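Local coordinates for amino acid ABC transporter, binding protein (Thermus thermophilus, PDB 3VV5), which binds (S)-2-aminoethyl-L-cysteine (L-thialysine) between its two lobes and probably delivers such amino acids to an ABC transporter for uptake, at residues I38-E43 / P77-Q82; T59-D64 / Q250-E255; F115-Y120 / A231-L236; V144-G149 / K163-Y168. All coordinates share one frame; numbering follows the deposited sequence.

Contact 1 of 4, residues I38-E43 / P77-Q82; sequences IRIGTE and PRWIAQ. With SLZ (L-thialysine), chain C.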
# COMPACT_ATOMS: atom_id res chain seq x y z
N ILE A 38 19.38 -3.50 6.80
CA ILE A 38 18.03 -3.39 7.33
C ILE A 38 17.08 -4.28 6.50
O ILE A 38 17.06 -4.22 5.25
CB ILE A 38 17.56 -1.91 7.37
CG1 ILE A 38 16.25 -1.77 8.17
CG2 ILE A 38 17.42 -1.31 5.94
CD1 ILE A 38 16.01 -0.40 8.73
N ARG A 39 16.32 -5.10 7.21
CA ARG A 39 15.36 -6.00 6.57
C ARG A 39 14.03 -5.31 6.45
O ARG A 39 13.45 -4.88 7.45
CB ARG A 39 15.16 -7.27 7.39
CG ARG A 39 16.42 -8.00 7.89
CD ARG A 39 15.93 -9.26 8.60
NE ARG A 39 16.63 -9.54 9.86
CZ ARG A 39 16.21 -9.17 11.07
NH1 ARG A 39 16.94 -9.51 12.13
NH2 ARG A 39 15.09 -8.46 11.26
N ILE A 40 13.51 -5.25 5.22
CA ILE A 40 12.29 -4.50 4.92
C ILE A 40 11.21 -5.44 4.38
O ILE A 40 11.44 -6.15 3.40
CB ILE A 40 12.56 -3.40 3.87
CG1 ILE A 40 13.88 -2.66 4.17
CG2 ILE A 40 11.38 -2.41 3.80
CD1 ILE A 40 14.22 -1.59 3.10
N GLY A 41 10.05 -5.46 5.03
CA GLY A 41 8.94 -6.33 4.60
C GLY A 41 8.05 -5.57 3.63
O GLY A 41 7.77 -4.39 3.84
N THR A 42 7.66 -6.22 2.54
CA THR A 42 6.70 -5.63 1.61
C THR A 42 5.87 -6.76 0.98
O THR A 42 6.07 -7.92 1.34
CB THR A 42 7.37 -4.74 0.52
OG1 THR A 42 6.39 -3.83 0.01
CG2 THR A 42 7.92 -5.57 -0.63
N GLU A 43 4.96 -6.44 0.08
CA GLU A 43 4.12 -7.46 -0.53
C GLU A 43 4.63 -7.89 -1.90
O GLU A 43 4.95 -9.07 -2.11
CB GLU A 43 2.66 -6.99 -0.63
CG GLU A 43 1.72 -8.08 -1.21
CD GLU A 43 0.53 -7.49 -1.94
OE1 GLU A 43 0.74 -6.51 -2.68
OE2 GLU A 43 -0.60 -8.00 -1.78
N PRO A 77 19.73 -2.27 2.16
CA PRO A 77 18.38 -2.84 2.32
C PRO A 77 18.31 -4.32 1.90
O PRO A 77 18.99 -4.72 0.94
CB PRO A 77 17.50 -1.94 1.43
CG PRO A 77 18.45 -1.35 0.41
CD PRO A 77 19.84 -1.37 1.00
N ARG A 78 17.55 -5.11 2.63
CA ARG A 78 17.25 -6.50 2.30
C ARG A 78 15.75 -6.63 2.26
O ARG A 78 15.09 -6.49 3.29
CB ARG A 78 17.75 -7.46 3.37
CG ARG A 78 18.24 -8.80 2.84
CD ARG A 78 17.25 -9.53 1.92
NE ARG A 78 17.68 -10.92 1.71
CZ ARG A 78 17.47 -11.91 2.58
NH1 ARG A 78 16.82 -11.68 3.72
NH2 ARG A 78 17.91 -13.14 2.30
N TRP A 79 15.20 -6.90 1.09
CA TRP A 79 13.75 -6.90 0.96
C TRP A 79 13.22 -8.32 1.12
O TRP A 79 13.79 -9.28 0.59
CB TRP A 79 13.32 -6.33 -0.40
CG TRP A 79 13.55 -4.84 -0.53
CD1 TRP A 79 14.70 -4.22 -0.95
CD2 TRP A 79 12.60 -3.80 -0.25
NE1 TRP A 79 14.52 -2.85 -0.94
CE2 TRP A 79 13.24 -2.57 -0.51
CE3 TRP A 79 11.28 -3.79 0.22
CZ2 TRP A 79 12.60 -1.34 -0.34
CZ3 TRP A 79 10.63 -2.56 0.38
CH2 TRP A 79 11.30 -1.35 0.11
N ILE A 80 12.10 -8.41 1.82
CA ILE A 80 11.40 -9.68 2.02
C ILE A 80 9.95 -9.46 1.59
O ILE A 80 9.24 -8.66 2.20
CB ILE A 80 11.43 -10.09 3.51
CG1 ILE A 80 12.86 -10.07 4.06
CG2 ILE A 80 10.72 -11.47 3.73
CD1 ILE A 80 13.46 -11.44 4.27
N ALA A 81 9.52 -10.19 0.56
CA ALA A 81 8.17 -10.07 -0.00
C ALA A 81 7.26 -11.17 0.53
O ALA A 81 7.52 -12.33 0.32
CB ALA A 81 8.23 -10.13 -1.53
N GLN A 82 6.17 -10.79 1.19
CA GLN A 82 5.26 -11.76 1.82
C GLN A 82 3.81 -11.38 1.54
O GLN A 82 3.51 -10.24 1.21
CB GLN A 82 5.45 -11.74 3.36
CG GLN A 82 6.83 -12.15 3.87
CD GLN A 82 7.00 -13.66 3.92
OE1 GLN A 82 7.65 -14.27 3.06
NE2 GLN A 82 6.38 -14.28 4.91
N SLZ C . -4.17 0.75 1.33
CA SLZ C . -4.36 -0.70 1.58
CB SLZ C . -3.04 -1.48 1.34
SG SLZ C . -2.85 -2.52 -0.15
CD SLZ C . -1.14 -3.05 0.21
CE SLZ C . -0.52 -4.12 -0.71
NZ SLZ C . 0.94 -3.94 -0.71
C SLZ C . -4.68 -0.80 3.07
O SLZ C . -5.33 -1.79 3.46
OXT SLZ C . -4.25 0.12 3.80

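Contact 2 of 4, residues T59-D64 / Q250-E255; sequences TGFEVD and QKWFGE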
# COMPACT_ATOMS: atom_id res chain seq x y z
N THR A 59 10.17 -3.64 -7.34
CA THR A 59 10.28 -2.21 -7.62
C THR A 59 8.96 -1.50 -7.28
O THR A 59 8.04 -2.09 -6.65
CB THR A 59 10.77 -1.96 -9.10
OG1 THR A 59 11.03 -0.57 -9.33
CG2 THR A 59 9.76 -2.52 -10.12
N GLY A 60 8.88 -0.23 -7.65
CA GLY A 60 7.70 0.57 -7.35
C GLY A 60 8.07 1.78 -6.50
O GLY A 60 9.18 1.87 -5.98
N PHE A 61 7.12 2.71 -6.38
CA PHE A 61 7.30 3.91 -5.55
C PHE A 61 7.84 3.61 -4.14
O PHE A 61 8.77 4.28 -3.66
CB PHE A 61 5.97 4.65 -5.46
CG PHE A 61 5.99 5.84 -4.58
CD1 PHE A 61 6.71 6.98 -4.94
CD2 PHE A 61 5.29 5.83 -3.37
CE1 PHE A 61 6.74 8.11 -4.12
CE2 PHE A 61 5.33 6.94 -2.52
CZ PHE A 61 6.05 8.09 -2.90
N GLU A 62 7.27 2.60 -3.49
CA GLU A 62 7.66 2.28 -2.11
C GLU A 62 9.03 1.64 -1.99
O GLU A 62 9.71 1.83 -0.99
CB GLU A 62 6.59 1.43 -1.41
CG GLU A 62 5.39 2.27 -1.10
CD GLU A 62 4.27 1.51 -0.40
OE1 GLU A 62 3.74 0.53 -0.96
OE2 GLU A 62 3.87 1.95 0.70
N VAL A 63 9.41 0.89 -3.01
CA VAL A 63 10.73 0.27 -3.06
C VAL A 63 11.82 1.33 -3.29
O VAL A 63 12.85 1.33 -2.58
CB VAL A 63 10.76 -0.86 -4.11
CG1 VAL A 63 12.17 -1.46 -4.26
CG2 VAL A 63 9.72 -1.99 -3.74
N ASP A 64 11.59 2.25 -4.22
CA ASP A 64 12.52 3.39 -4.41
C ASP A 64 12.66 4.23 -3.14
O ASP A 64 13.76 4.63 -2.76
CB ASP A 64 12.08 4.27 -5.58
CG ASP A 64 12.41 3.66 -6.93
OD1 ASP A 64 13.17 2.67 -6.97
OD2 ASP A 64 11.92 4.17 -7.96
N GLN A 250 7.54 12.04 -8.64
CA GLN A 250 7.43 12.41 -10.05
C GLN A 250 7.71 11.24 -11.01
O GLN A 250 7.01 11.08 -12.01
CB GLN A 250 8.36 13.60 -10.37
CG GLN A 250 7.91 14.94 -9.78
CD GLN A 250 6.59 15.45 -10.34
OE1 GLN A 250 6.21 15.14 -11.48
NE2 GLN A 250 5.89 16.28 -9.55
N LYS A 251 8.74 10.46 -10.72
CA LYS A 251 9.08 9.25 -11.49
C LYS A 251 7.86 8.32 -11.63
O LYS A 251 7.51 7.88 -12.72
CB LYS A 251 10.23 8.50 -10.79
CG LYS A 251 10.71 7.19 -11.48
CD LYS A 251 11.74 6.45 -10.62
CE LYS A 251 12.21 5.15 -11.27
NZ LYS A 251 13.26 4.47 -10.41
N TRP A 252 7.22 8.04 -10.51
CA TRP A 252 6.13 7.08 -10.49
C TRP A 252 4.76 7.62 -10.87
O TRP A 252 3.96 6.90 -11.49
CB TRP A 252 6.10 6.34 -9.14
CG TRP A 252 7.27 5.42 -9.06
CD1 TRP A 252 8.46 5.67 -8.43
CD2 TRP A 252 7.42 4.18 -9.74
NE1 TRP A 252 9.33 4.61 -8.63
CE2 TRP A 252 8.71 3.68 -9.42
CE3 TRP A 252 6.58 3.40 -10.57
CZ2 TRP A 252 9.19 2.46 -9.92
CZ3 TRP A 252 7.06 2.19 -11.06
CH2 TRP A 252 8.35 1.72 -10.72
N PHE A 253 4.48 8.87 -10.51
CA PHE A 253 3.12 9.45 -10.65
C PHE A 253 2.98 10.71 -11.51
O PHE A 253 1.87 11.08 -11.91
CB PHE A 253 2.55 9.72 -9.25
CG PHE A 253 2.57 8.53 -8.35
CD1 PHE A 253 1.72 7.44 -8.59
CD2 PHE A 253 3.44 8.48 -7.26
CE1 PHE A 253 1.74 6.32 -7.75
CE2 PHE A 253 3.46 7.37 -6.41
CZ PHE A 253 2.61 6.29 -6.66
N GLY A 254 4.10 11.38 -11.78
CA GLY A 254 4.11 12.65 -12.52
C GLY A 254 3.52 13.79 -11.70
O GLY A 254 3.16 14.84 -12.23
N GLU A 255 3.41 13.56 -10.39
CA GLU A 255 2.88 14.53 -9.45
C GLU A 255 3.41 14.18 -8.05
O GLU A 255 3.97 13.10 -7.85
CB GLU A 255 1.34 14.52 -9.47
CG GLU A 255 0.70 13.20 -9.00
CD GLU A 255 -0.82 13.17 -9.16
OE1 GLU A 255 -1.31 12.81 -10.24
OE2 GLU A 255 -1.52 13.51 -8.18

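Contact 3 of 4, residues F115-Y120 / A231-L236; sequences FTNPHY and ALNRAL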
# COMPACT_ATOMS: atom_id res chain seq x y z
N PHE A 115 3.33 3.46 13.62
CA PHE A 115 3.43 4.04 12.26
C PHE A 115 4.34 5.26 12.27
O PHE A 115 4.32 6.04 13.24
CB PHE A 115 2.06 4.51 11.76
CG PHE A 115 1.17 3.41 11.27
CD1 PHE A 115 -0.06 3.18 11.88
CD2 PHE A 115 1.54 2.61 10.16
CE1 PHE A 115 -0.91 2.17 11.44
CE2 PHE A 115 0.70 1.63 9.71
CZ PHE A 115 -0.53 1.40 10.36
N THR A 116 5.12 5.42 11.19
CA THR A 116 5.86 6.65 10.95
C THR A 116 4.86 7.75 10.54
O THR A 116 3.66 7.48 10.31
CB THR A 116 6.88 6.45 9.80
OG1 THR A 116 6.16 6.12 8.60
CG2 THR A 116 7.83 5.31 10.13
N ASN A 117 5.35 8.99 10.45
CA ASN A 117 4.64 9.99 9.64
C ASN A 117 4.33 9.40 8.23
O ASN A 117 5.14 8.60 7.70
CB ASN A 117 5.53 11.23 9.48
CG ASN A 117 5.67 12.01 10.78
OD1 ASN A 117 4.74 12.08 11.58
ND2 ASN A 117 6.86 12.59 10.99
N PRO A 118 3.19 9.78 7.61
CA PRO A 118 2.82 9.11 6.35
C PRO A 118 3.77 9.43 5.19
O PRO A 118 4.26 10.55 5.09
CB PRO A 118 1.42 9.68 6.06
CG PRO A 118 1.39 11.01 6.78
CD PRO A 118 2.19 10.78 8.03
N HIS A 119 4.05 8.44 4.34
CA HIS A 119 4.88 8.68 3.16
C HIS A 119 4.07 8.95 1.89
O HIS A 119 4.64 9.27 0.85
CB HIS A 119 5.91 7.56 2.93
CG HIS A 119 5.32 6.20 2.70
ND1 HIS A 119 4.83 5.42 3.73
CD2 HIS A 119 5.18 5.47 1.57
CE1 HIS A 119 4.40 4.27 3.24
NE2 HIS A 119 4.62 4.27 1.94
N TYR A 120 2.74 8.84 1.99
CA TYR A 120 1.84 9.36 0.94
C TYR A 120 0.38 9.40 1.40
O TYR A 120 0.02 8.86 2.45
CB TYR A 120 1.96 8.63 -0.42
CG TYR A 120 1.40 7.21 -0.54
CD1 TYR A 120 0.10 6.99 -1.00
CD2 TYR A 120 2.20 6.09 -0.28
CE1 TYR A 120 -0.42 5.72 -1.16
CE2 TYR A 120 1.69 4.78 -0.44
CZ TYR A 120 0.37 4.61 -0.88
OH TYR A 120 -0.16 3.35 -1.05
N ALA A 231 14.43 7.02 13.65
CA ALA A 231 15.33 7.01 12.47
C ALA A 231 14.58 7.04 11.15
O ALA A 231 14.97 7.76 10.23
CB ALA A 231 16.29 5.82 12.51
N LEU A 232 13.49 6.27 11.04
CA LEU A 232 12.73 6.27 9.80
C LEU A 232 12.03 7.60 9.58
O LEU A 232 12.03 8.13 8.46
CB LEU A 232 11.73 5.09 9.72
CG LEU A 232 12.37 3.69 9.75
CD1 LEU A 232 11.26 2.61 9.89
CD2 LEU A 232 13.16 3.42 8.48
N ASN A 233 11.47 8.17 10.64
CA ASN A 233 10.85 9.49 10.55
C ASN A 233 11.85 10.56 10.11
O ASN A 233 11.53 11.44 9.30
CB ASN A 233 10.21 9.88 11.90
CG ASN A 233 8.80 9.33 12.04
OD1 ASN A 233 8.06 9.21 11.07
ND2 ASN A 233 8.44 8.99 13.26
N ARG A 234 13.05 10.49 10.68
CA ARG A 234 14.09 11.46 10.37
C ARG A 234 14.47 11.39 8.87
O ARG A 234 14.47 12.41 8.18
CB ARG A 234 15.32 11.27 11.25
CG ARG A 234 16.50 12.18 10.81
CD ARG A 234 17.77 12.04 11.65
NE ARG A 234 18.42 10.73 11.51
CZ ARG A 234 18.34 9.74 12.40
NH1 ARG A 234 18.99 8.60 12.20
NH2 ARG A 234 17.62 9.90 13.51
N ALA A 235 14.76 10.19 8.38
CA ALA A 235 15.11 9.99 6.98
C ALA A 235 13.98 10.42 6.03
O ALA A 235 14.26 11.03 5.01
CB ALA A 235 15.56 8.53 6.71
N LEU A 236 12.73 10.12 6.36
CA LEU A 236 11.59 10.52 5.53
C LEU A 236 11.50 12.04 5.43
O LEU A 236 11.39 12.60 4.32
CB LEU A 236 10.25 9.94 6.07
CG LEU A 236 8.98 10.32 5.29
CD1 LEU A 236 9.01 9.81 3.87
CD2 LEU A 236 7.66 9.86 5.99
O HOH W 1 5.69 8.47 13.95
O HOH W 2 8.87 12.22 9.06

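Contact 4 of 4, residues V144-G149 / K163-Y168; sequences VGVQVG and KEVRTY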
# COMPACT_ATOMS: atom_id res chain seq x y z
N VAL A 144 -19.15 -7.21 -4.64
CA VAL A 144 -17.96 -6.37 -4.58
C VAL A 144 -16.71 -7.20 -4.28
O VAL A 144 -16.72 -8.05 -3.39
CB VAL A 144 -18.17 -5.19 -3.55
CG1 VAL A 144 -16.92 -4.33 -3.40
CG2 VAL A 144 -19.32 -4.31 -4.00
N GLY A 145 -15.63 -6.96 -5.04
CA GLY A 145 -14.34 -7.64 -4.84
C GLY A 145 -13.32 -6.75 -4.14
O GLY A 145 -13.10 -5.61 -4.58
N VAL A 146 -12.70 -7.27 -3.08
CA VAL A 146 -11.61 -6.58 -2.32
C VAL A 146 -10.49 -7.53 -1.90
O VAL A 146 -10.72 -8.72 -1.65
CB VAL A 146 -12.14 -5.93 -1.03
CG1 VAL A 146 -13.02 -4.76 -1.34
CG2 VAL A 146 -12.90 -6.96 -0.21
N GLN A 147 -9.28 -6.98 -1.77
CA GLN A 147 -8.19 -7.71 -1.16
C GLN A 147 -8.43 -7.94 0.34
O GLN A 147 -8.87 -7.02 1.03
CB GLN A 147 -6.86 -6.96 -1.35
CG GLN A 147 -5.70 -7.83 -0.95
CD GLN A 147 -4.35 -7.19 -1.15
OE1 GLN A 147 -4.23 -5.99 -1.43
NE2 GLN A 147 -3.30 -8.00 -0.98
N VAL A 148 -8.12 -9.14 0.82
CA VAL A 148 -8.26 -9.46 2.24
C VAL A 148 -7.34 -8.60 3.11
O VAL A 148 -6.23 -8.24 2.71
CB VAL A 148 -8.01 -10.98 2.55
CG1 VAL A 148 -6.56 -11.38 2.25
CG2 VAL A 148 -8.41 -11.32 4.00
N GLY A 149 -7.85 -8.24 4.29
CA GLY A 149 -7.05 -7.56 5.30
C GLY A 149 -6.82 -6.09 4.98
O GLY A 149 -5.96 -5.47 5.57
N LYS A 163 -24.63 -7.32 -1.71
CA LYS A 163 -25.09 -8.71 -1.75
C LYS A 163 -23.98 -9.65 -1.26
O LYS A 163 -24.24 -10.59 -0.51
CB LYS A 163 -25.53 -9.07 -3.16
CG LYS A 163 -25.97 -10.52 -3.36
CD LYS A 163 -26.58 -10.69 -4.75
CE LYS A 163 -26.42 -12.11 -5.26
NZ LYS A 163 -27.22 -13.08 -4.46
N GLU A 164 -22.75 -9.38 -1.67
CA GLU A 164 -21.63 -10.22 -1.29
C GLU A 164 -20.31 -9.49 -1.46
O GLU A 164 -20.12 -8.74 -2.42
CB GLU A 164 -21.63 -11.50 -2.12
CG GLU A 164 -21.14 -12.72 -1.36
CD GLU A 164 -20.79 -13.86 -2.27
OE1 GLU A 164 -19.81 -13.72 -3.04
OE2 GLU A 164 -21.50 -14.89 -2.23
N VAL A 165 -19.43 -9.71 -0.49
CA VAL A 165 -18.07 -9.17 -0.52
C VAL A 165 -17.09 -10.33 -0.73
O VAL A 165 -16.80 -11.08 0.20
CB VAL A 165 -17.72 -8.38 0.76
CG1 VAL A 165 -16.33 -7.72 0.64
CG2 VAL A 165 -18.78 -7.33 1.08
N ARG A 166 -16.62 -10.47 -1.97
CA ARG A 166 -15.65 -11.49 -2.34
C ARG A 166 -14.25 -11.01 -1.95
O ARG A 166 -13.87 -9.89 -2.28
CB ARG A 166 -15.66 -11.73 -3.84
CG ARG A 166 -16.97 -12.26 -4.41
CD ARG A 166 -16.85 -13.74 -4.79
NE ARG A 166 -18.13 -14.26 -5.25
CZ ARG A 166 -18.54 -14.25 -6.52
NH1 ARG A 166 -17.77 -13.77 -7.49
NH2 ARG A 166 -19.74 -14.74 -6.83
N THR A 167 -13.50 -11.86 -1.27
CA THR A 167 -12.17 -11.48 -0.78
C THR A 167 -11.06 -12.17 -1.59
O THR A 167 -11.21 -13.32 -2.02
CB THR A 167 -12.01 -11.76 0.73
OG1 THR A 167 -12.29 -13.14 0.99
CG2 THR A 167 -12.97 -10.89 1.55
N TYR A 168 -9.97 -11.45 -1.82
CA TYR A 168 -8.88 -11.96 -2.67
C TYR A 168 -7.56 -11.86 -1.93
O TYR A 168 -7.36 -10.93 -1.15
CB TYR A 168 -8.82 -11.18 -4.01
CG TYR A 168 -10.07 -11.37 -4.86
CD1 TYR A 168 -11.24 -10.66 -4.58
CD2 TYR A 168 -10.09 -12.27 -5.92
CE1 TYR A 168 -12.40 -10.86 -5.33
CE2 TYR A 168 -11.24 -12.47 -6.68
CZ TYR A 168 -12.39 -11.76 -6.38
OH TYR A 168 -13.51 -11.97 -7.14

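Contact 1 of 4, residues I38-E43 / P77-Q82
Ile40 and Trp79 are neighbours on adjacent parallel strands, 38-42 and 77-81, their side chains on the same face of the sheet; the strand axes come within 4.6 Å at an angle of 28°. Five backbone hydrogen bonds alternate between the strands, from Arg78 N to Ile38 O at one end to Gln82 N to Thr42 O at the other. Ile40 can be followed outward. Its CB already lies 3.9 Å from Trp79 CE3. There the chain forks: CG2, anti to the backbone N, sits over one face of the indole, 3.5 Å from Trp79 CZ3, in a CH-pi contact with the six-membered ring. The other branch runs through CG1, beside the backbone N (chi1 -43°), and ends in CD1, which lies over the rim of the same face and touches Pro77 CB at 3.7 Å. A beta-branched residue suits this place because its two arms span both the ring and the proline. Thr42 continues the row with CG2, 3.9 Å from Trp79 CE3, while its OG1 turns to Ile100 O on the next strand. Gly41, on the face that carries Arg39 and Ile80, adds no bulk.

Where the strand ends, Glu43 extends away with CG anti to its N (chi1 -177°). Its OE1 receives a weak hydrogen bond, 3.2 Å, from NZ of L-thialysine and an ordinary one from Ala45 N, and OE2 is held by Gln147 NE2. A carboxylate suits a ligand ending in an amine. Parallel strands that carry ligand residues at their C-terminal ends are typical of the alpha/beta lobes of periplasmic solute-binding proteins.

Contact 2 of 4, residues T59-D64 / Q250-E255
Trp252 and Phe253, in the last turn of the helix that nearly ends the chain, pack against Gly60 and Phe61 at the start of helix 61-72, where Gly60 is the N-cap. The indole of Trp252 lies across this helix start. Gly60 CA stands over its six-membered ring in a CH-pi contact, 3.5 Å from Trp252 CZ2, and the peptide N of Phe61 sits above the middle of the same face. Glycine suits the N-cap because its backbone angles (phi 121°) would jam a side chain against the preceding carbonyl, and its bare CA lets the indole come close. On the opposite face of the indole lies the aliphatic CG of Lys251.

At the ring edge, Trp252 NE1 gives a hydrogen bond of 2.7 Å to Asp64 OD2, with the oxygen almost in the indole plane. Lys251 is fully extended and brings NZ to within 2.8 Å of the same Asp64 OD2 as a salt bridge. The two donors come from opposite faces of the carboxylate plane, so one oxygen is gripped from both sides, which probably stabilises its negative charge.

Phe61, with CG anti to the backbone N (chi1 177°), offers a ring face to Phe253. Phe253 CE2 comes down on the Phe61 ring, 3.5 Å from Phe61 CG; the centroids are 5.1 Å apart and the planes meet at 63°. Phe49 and Phe191 also meet Phe253, widening the aromatic cluster. Phe61 and Phe253 thus form a T-shaped (edge-to-face) stack within a largely aromatic joint, with a charged rim at Asp64, between two helix ends, one starting and one finishing.

Contact 3 of 4, residues F115-Y120 / A231-L236
With chi1 at -85°, Asn233 carries its amide beside its own backbone N and out from helix 231-236 toward the 115-120 loop, where OD1 meets Asn117 N at 2.8 Å. The donor lies in the plane of the amide, on a lone pair of OD1, and the N-H...O angle is 150°. An asparagine suits this place because its short amide offers OD1 to the backbone N-H of Asn117. The same OD1 also rests against Thr116 CB at 3.3 Å.

The other end of the amide, Asn233 ND2, donates to a water that in turn donates to Phe115 O. A second water accepts from Asn117 ND2 and donates to Asn233 O, so two water bridges join the direct bond.

Beside the amide, methyl groups fill the contact. Thr116 CG2 lies 3.9 Å from Leu232 CB. One turn on, Leu236 CD2 packs on the carbonyl oxygen Asn117 O at 3.3 Å while its other branch, CD1, meets His119 CB at 3.9 Å. Thr116 OG1 donates to Asn117 O, above the carbonyl plane, and is also hydrogen-bonded to Met219 N of strand 206-222.

His119 and Tyr120 together face Val217 of that strand, a classic beta bulge at the start of strand 120-129, and His119 NE2 bonds to Glu62 OE2 of helix 61-72. The loop has helix 226-242 on one flank and pairs with strand 206-222, while Leu232 reaches that strand and strand 98-100 directly.

Contact 4 of 4, residues V144-G149 / K163-Y168
Val146 meets Val165 across the two strands through CG2 and CG1, 3.6 Å apart, with the side chains crossing at an angle. On the other face, the ring of Tyr168 lies alongside Gly145: Tyr168 CE1 is 3.8 Å from Gly145 CA. The tyrosine ring edge also passes Val146 O, which lies in the ring plane. Glycine suits position 145, since a CB there would come tight against the Tyr168 ring.

These side chains are set by five backbone hydrogen bonds, which begin with Val144 N to Glu164 O and end with Val148 N to Tyr168 O, 2.8 Å. The strand axes are 4.6 Å apart and meet at 30°. The strands are parallel, joined through helix 151-158 as a beta-alpha-beta crossover, and that helix lies on the side of Val146, Val165 and Thr167, touching them through Tyr152, Met153 and Ala156.

Farther out, the polar ends find partners beyond the strands. Glu164 OE1 and Arg166 NE form a salt bridge of 2.8 Å, although as a hydrogen bond it is weak. Tyr168 OH reaches Asp177 on helix 171-180, which fixes the ring at its far end.

Gln147 extends straight, with CG anti to the backbone N (chi1 -169°), past Tyr168 O, which its own CG approaches to 3.5 Å. The extension puts its amide in the L-thialysine pocket, where NE2 donates to Gln169 O as well as to Glu43. A long, neutral amide can reach both of these acceptors without bringing a charge of its own.

In the fold
From the N terminus, contact 1 closes the first loop, pairing strand 37-42 with strand 76-81. Helix 61-72 lies within that loop and opens contact 2, which closes only at the end of helix 244-253, so contacts 1 and 2 cross. Between the ends of contact 2 falls contact 3, joining the 115-120 loop to helix 226-242, and within contact 3 lies contact 4, a short beta-alpha-beta closure on the far side of the chain's centre. Glu62 and His119 link contacts 2 and 3, Trp79 packs on helix 61-72, and Glu43 with Gln147 bridges contacts 1 and 4 beside the bound ligand, the centres being about 26 Å apart.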